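Local atomic coordinates of molybdenum cofactor biosynthesis protein C 2 (Mycobacterium tuberculosis, PDB entry 4FDF), a protein that probably catalyses the conversion of (8S)-3',8-cyclo-7,8-dihydroguanosine 5'-triphosphate to cyclic pyranopterin monophosphate, a step in molybdenum cofactor biosynthesis. Residues M75-T80 / L90-V95; S81-L86 / A124-S129. All coordinates share one frame; numbering follows the deposited sequence.

How the contacts relate
Contacts 1 and 2 share helix 65-83 and lie 9 Å apart, centre to centre. Contact 1 joins the helix, through 75-80, to the beginning of strand 92-101; contact 2 joins its last turn and the residue that follows to helix 121-139. Thr-126 ties the two together: its CB lies 3.5 Å from Thr-80 OG1, and its CG2 lies 3.6 Å from the carbonyl oxygen of Ala-76. Ala-77 CB meets Ala-127 CB at 4.0 Å. Both contacts border the predicted substrate site. Leu-86 belongs to it, the side chains of Leu-92 and Glu-123 come within about 4 Å, and those of Ile-84 and Met-122 within about 5 Å.

Contact 1. Residues M75-T80 / L90-V95; sequences MAAKRT and LALTGV
Ala-77 meets Leu-92 and Val-95 where helix 65-83 packs against strand 92-101, an outermost strand of the antiparallel sheet in this chain's ferredoxin-like fold. The helix presents a methyl group, and segment 90-95 answers with two branched residues, one before and one after a classic beta bulge, in which Thr-93 and Gly-94 both face Arg-113 of the neighbouring strand 105-116. The tight part is small: methyl groups meet one another and the helix carbonyl. Ala-77 CB sits 4.2 Å from Leu-92 CD1. With CG1 of Val-95 anti to the backbone N (chi1 -173°), that methyl comes closest to Ala-77 CB, at 3.9 Å, and Val-95 CG2 is only slightly farther from it, at 4.2 Å. Leu-92 CD1 also lies over the helix backbone, 4.0 Å from Lys-78 N, while its side chain touches Val-112 on the sheet.

The contact is looser beside Lys-78. Its CG is 4.4 Å from Leu-92 CD1, and from there the chain leads away from the strand toward a neighbouring subunit, where NZ is hydrogen-bonded to the carbonyl oxygens of Pro-85 and Ser-81 of that subunit. The ammonium group is therefore held at a subunit interface, leaving the lysine's aliphatic base to line the contact. Toward Leu-90 and Ala-91 the segment becomes partly exposed. On the helix, the Ala-77 carbonyl oxygen has a polar partner in Thr-80 OG1, which donates a 2.8 Å hydrogen bond from above the carbonyl plane, 37° out of it; the same oxygen lies 3.6 Å from Leu-92 CD1.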
loop_
_atom_site.group_PDB
_atom_site.type_symbol
_atom_site.label_atom_id
_atom_site.label_comp_id
_atom_site.label_asym_id
_atom_site.label_seq_id
_atom_site.Cartn_x
_atom_site.Cartn_y
_atom_site.Cartn_z
ATOM N N MET B 75 7.953 -9.936 -2.041
ATOM C CA MET B 75 6.904 -8.937 -1.941
ATOM C C MET B 75 7.435 -7.523 -2.139
ATOM O O MET B 75 6.804 -6.708 -2.809
ATOM C CB MET B 75 6.193 -9.060 -0.594
ATOM C CG MET B 75 5.345 -10.330 -0.476
ATOM S SD MET B 75 4.711 -10.583 1.193
ATOM C CE MET B 75 3.334 -9.423 1.197
ATOM N N ALA B 76 8.604 -7.236 -1.580
ATOM C CA ALA B 76 9.185 -5.905 -1.704
ATOM C C ALA B 76 9.589 -5.619 -3.137
ATOM O O ALA B 76 9.409 -4.505 -3.611
ATOM C CB ALA B 76 10.368 -5.725 -0.758
ATOM N N ALA B 77 10.126 -6.615 -3.833
ATOM C CA ALA B 77 10.422 -6.436 -5.263
ATOM C C ALA B 77 9.238 -5.813 -6.012
ATOM O O ALA B 77 9.419 -4.892 -6.809
ATOM C CB ALA B 77 10.812 -7.752 -5.907
ATOM N N LYS B 78 8.038 -6.328 -5.749
ATOM C CA LYS B 78 6.793 -5.853 -6.360
ATOM C C LYS B 78 6.423 -4.447 -5.881
ATOM O O LYS B 78 5.793 -3.699 -6.618
ATOM C CB LYS B 78 5.633 -6.828 -6.061
ATOM C CG LYS B 78 5.800 -8.225 -6.704
ATOM C CD LYS B 78 5.403 -9.357 -5.750
ATOM C CE LYS B 78 3.959 -9.717 -5.938
ATOM N NZ LYS B 78 3.493 -10.722 -4.961
ATOM N N ARG B 79 6.820 -4.096 -4.655
ATOM C CA ARG B 79 6.471 -2.798 -4.058
ATOM C C ARG B 79 7.495 -1.704 -4.368
ATOM O O ARG B 79 7.390 -0.592 -3.859
ATOM C CB ARG B 79 6.308 -2.928 -2.528
ATOM C CG ARG B 79 5.348 -4.027 -2.046
ATOM C CD ARG B 79 3.920 -3.863 -2.603
ATOM N NE ARG B 79 3.267 -2.614 -2.196
ATOM C CZ ARG B 79 2.483 -2.468 -1.125
ATOM N NH1 ARG B 79 2.234 -3.495 -0.312
ATOM N NH2 ARG B 79 1.942 -1.283 -0.868
ATOM N N THR B 80 8.481 -2.020 -5.203
ATOM C CA THR B 80 9.548 -1.070 -5.536
ATOM C C THR B 80 9.055 0.331 -5.889
ATOM O O THR B 80 9.500 1.312 -5.291
ATOM C CB THR B 80 10.499 -1.627 -6.625
ATOM O OG1 THR B 80 11.129 -2.819 -6.128
ATOM C CG2 THR B 80 11.596 -0.592 -6.992
ATOM N N LEU B 90 6.648 -1.424 -12.983
ATOM C CA LEU B 90 7.087 -2.433 -13.954
ATOM C C LEU B 90 6.422 -3.791 -13.738
ATOM O O LEU B 90 6.199 -4.208 -12.601
ATOM C CB LEU B 90 8.620 -2.570 -13.944
ATOM C CG LEU B 90 9.449 -1.326 -14.333
ATOM C CD1 LEU B 90 10.946 -1.560 -14.177
ATOM C CD2 LEU B 90 9.123 -0.859 -15.752
ATOM N N ALA B 91 6.092 -4.465 -14.837
ATOM C CA ALA B 91 5.458 -5.771 -14.760
ATOM C C ALA B 91 6.528 -6.827 -14.584
ATOM O O ALA B 91 7.301 -7.092 -15.495
ATOM C CB ALA B 91 4.625 -6.046 -16.015
ATOM N N LEU B 92 6.590 -7.408 -13.391
ATOM C CA LEU B 92 7.605 -8.409 -13.108
ATOM C C LEU B 92 7.065 -9.776 -13.484
ATOM O O LEU B 92 5.960 -10.147 -13.081
ATOM C CB LEU B 92 8.047 -8.358 -11.634
ATOM C CG LEU B 92 8.428 -6.981 -11.057
ATOM C CD1 LEU B 92 8.922 -7.113 -9.614
ATOM C CD2 LEU B 92 9.475 -6.263 -11.912
ATOM N N THR B 93 7.841 -10.508 -14.279
ATOM C CA THR B 93 7.467 -11.857 -14.700
ATOM C C THR B 93 8.069 -12.961 -13.837
ATOM O O THR B 93 7.669 -14.125 -13.946
ATOM C CB THR B 93 7.761 -12.115 -16.203
ATOM O OG1 THR B 93 9.014 -11.524 -16.582
ATOM C CG2 THR B 93 6.638 -11.539 -17.084
ATOM N N GLY B 94 9.014 -12.604 -12.971
ATOM C CA GLY B 94 9.606 -13.579 -12.049
ATOM C C GLY B 94 10.590 -12.966 -11.070
ATOM O O GLY B 94 11.285 -12.004 -11.408
ATOM N N VAL B 95 10.628 -13.528 -9.859
ATOM C CA VAL B 95 11.469 -13.046 -8.759
ATOM C C VAL B 95 11.980 -14.220 -7.931
ATOM O O VAL B 95 11.188 -14.974 -7.365
ATOM C CB VAL B 95 10.705 -12.095 -7.776
ATOM C CG1 VAL B 95 11.679 -11.499 -6.748
ATOM C CG2 VAL B 95 9.958 -10.978 -8.516
#

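Contact 2. Residues S81-L86 / A124-S129; sequences SDLIPL and ALTAVS
Leu-83 and Ile-84 reach across to Thr-126 where the end of helix 65-83 packs against helix 121-139, two helices that lie against the sheet of the ferredoxin-like fold. The first helix bends as it enters this segment, where the amide nitrogens of Ser-81 and Asp-82 drop out of the helical bonding pattern. Asp-82 serves another partner, its OD2 forming a salt bridge with Arg-79 of its own chain. Leu-83 makes the closest approach, its CD1 lying 4.2 Å from Thr-126 CG2, with the two side chains at a slant to one another. Ile-84, the first residue to leave helical geometry, follows with CG1 4.5 Å from Thr-126 OG1. The side chains of Pro-85 and Leu-86 then pack on neighbouring subunits, for example on Ala-72 and Met-138 of one of them, and Leu-86 begins the predicted substrate-binding run that continues through His-88.

The rotation of Thr-126 divides its chemistry. With CG2 anti to the backbone N and OG1 beside it (chi1 -64°), the methyl is turned to Leu-83 and the hydroxyl is hydrogen-bonded to the carbonyl oxygen of Met-122, one turn earlier in its own helix. A buried polar group is thus satisfied locally, and what crosses between the helices is light van der Waals contact: 76 Å² of buried surface, with threonine behaving here largely as an apolar residue.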
loop_
_atom_site.group_PDB
_atom_site.type_symbol
_atom_site.label_atom_id
_atom_site.label_comp_id
_atom_site.label_asym_id
_atom_site.label_seq_id
_atom_site.Cartn_x
_atom_site.Cartn_y
_atom_site.Cartn_z
ATOM N N SER B 81 8.120 0.435 -6.831
ATOM C CA SER B 81 7.677 1.749 -7.293
ATOM C C SER B 81 6.871 2.530 -6.238
ATOM O O SER B 81 6.742 3.745 -6.335
ATOM C CB SER B 81 6.949 1.657 -8.641
ATOM O OG SER B 81 5.783 0.875 -8.551
ATOM N N ASP B 82 6.373 1.825 -5.220
ATOM C CA ASP B 82 5.735 2.440 -4.054
ATOM C C ASP B 82 6.744 3.079 -3.110
ATOM O O ASP B 82 6.428 4.051 -2.437
ATOM C CB ASP B 82 4.973 1.393 -3.236
ATOM C CG ASP B 82 3.751 0.848 -3.950
ATOM O OD1 ASP B 82 3.440 1.311 -5.072
ATOM O OD2 ASP B 82 3.094 -0.045 -3.365
ATOM N N LEU B 83 7.945 2.504 -3.035
ATOM C CA LEU B 83 8.970 2.954 -2.090
ATOM C C LEU B 83 9.912 3.982 -2.670
ATOM O O LEU B 83 10.328 4.912 -1.970
ATOM C CB LEU B 83 9.798 1.767 -1.587
ATOM C CG LEU B 83 9.020 0.707 -0.809
ATOM C CD1 LEU B 83 9.820 -0.606 -0.685
ATOM C CD2 LEU B 83 8.568 1.224 0.562
ATOM N N ILE B 84 10.275 3.792 -3.938
ATOM C CA ILE B 84 11.265 4.637 -4.604
ATOM C C ILE B 84 10.544 5.599 -5.543
ATOM O O ILE B 84 10.044 5.194 -6.589
ATOM C CB ILE B 84 12.292 3.805 -5.421
ATOM C CG1 ILE B 84 12.832 2.615 -4.604
ATOM C CG2 ILE B 84 13.408 4.706 -5.956
ATOM C CD1 ILE B 84 13.648 3.003 -3.346
ATOM N N PRO B 85 10.509 6.886 -5.169
ATOM C CA PRO B 85 9.657 7.900 -5.791
ATOM C C PRO B 85 9.749 7.958 -7.312
ATOM O O PRO B 85 8.722 8.039 -7.968
ATOM C CB PRO B 85 10.155 9.199 -5.163
ATOM C CG PRO B 85 10.655 8.759 -3.799
ATOM C CD PRO B 85 11.325 7.451 -4.075
ATOM N N LEU B 86 10.957 7.907 -7.874
ATOM C CA LEU B 86 11.092 8.051 -9.321
ATOM C C LEU B 86 11.166 6.741 -10.083
ATOM O O LEU B 86 11.434 6.752 -11.290
ATOM C CB LEU B 86 12.261 8.980 -9.696
ATOM C CG LEU B 86 12.202 10.415 -9.144
ATOM C CD1 LEU B 86 13.201 11.299 -9.863
ATOM C CD2 LEU B 86 10.797 11.026 -9.217
ATOM N N ALA B 124 15.457 -5.720 -8.003
ATOM C CA ALA B 124 16.448 -6.664 -7.508
ATOM C C ALA B 124 17.143 -6.148 -6.239
ATOM O O ALA B 124 17.274 -6.892 -5.257
ATOM C CB ALA B 124 17.476 -7.005 -8.593
ATOM N N LEU B 125 17.577 -4.888 -6.262
ATOM C CA LEU B 125 18.220 -4.257 -5.098
ATOM C C LEU B 125 17.275 -4.114 -3.893
ATOM O O LEU B 125 17.686 -4.309 -2.743
ATOM C CB LEU B 125 18.775 -2.883 -5.478
ATOM C CG LEU B 125 19.979 -2.855 -6.412
ATOM C CD1 LEU B 125 20.107 -1.462 -7.029
ATOM C CD2 LEU B 125 21.270 -3.263 -5.705
ATOM N N THR B 126 16.018 -3.778 -4.169
ATOM C CA THR B 126 14.983 -3.624 -3.143
ATOM C C THR B 126 14.696 -4.958 -2.422
ATOM O O THR B 126 14.608 -5.012 -1.181
ATOM C CB THR B 126 13.707 -3.006 -3.779
ATOM O OG1 THR B 126 14.012 -1.682 -4.247
ATOM C CG2 THR B 126 12.561 -2.933 -2.805
ATOM N N ALA B 127 14.569 -6.026 -3.211
ATOM C CA ALA B 127 14.392 -7.387 -2.704
ATOM C C ALA B 127 15.553 -7.809 -1.809
ATOM O O ALA B 127 15.350 -8.265 -0.689
ATOM C CB ALA B 127 14.235 -8.369 -3.873
ATOM N N VAL B 128 16.776 -7.622 -2.289
ATOM C CA VAL B 128 17.962 -7.928 -1.498
ATOM C C VAL B 128 17.904 -7.116 -0.212
ATOM O O VAL B 128 18.118 -7.620 0.890
ATOM C CB VAL B 128 19.254 -7.597 -2.285
ATOM C CG1 VAL B 128 20.469 -7.446 -1.340
ATOM C CG2 VAL B 128 19.528 -8.660 -3.338
ATOM N N SER B 129 17.555 -5.854 -0.370
ATOM C CA SER B 129 17.522 -4.934 0.730
ATOM C C SER B 129 16.502 -5.320 1.782
ATOM O O SER B 129 16.836 -5.392 2.977
ATOM C CB SER B 129 17.231 -3.558 0.177
ATOM O OG SER B 129 17.404 -2.593 1.196
#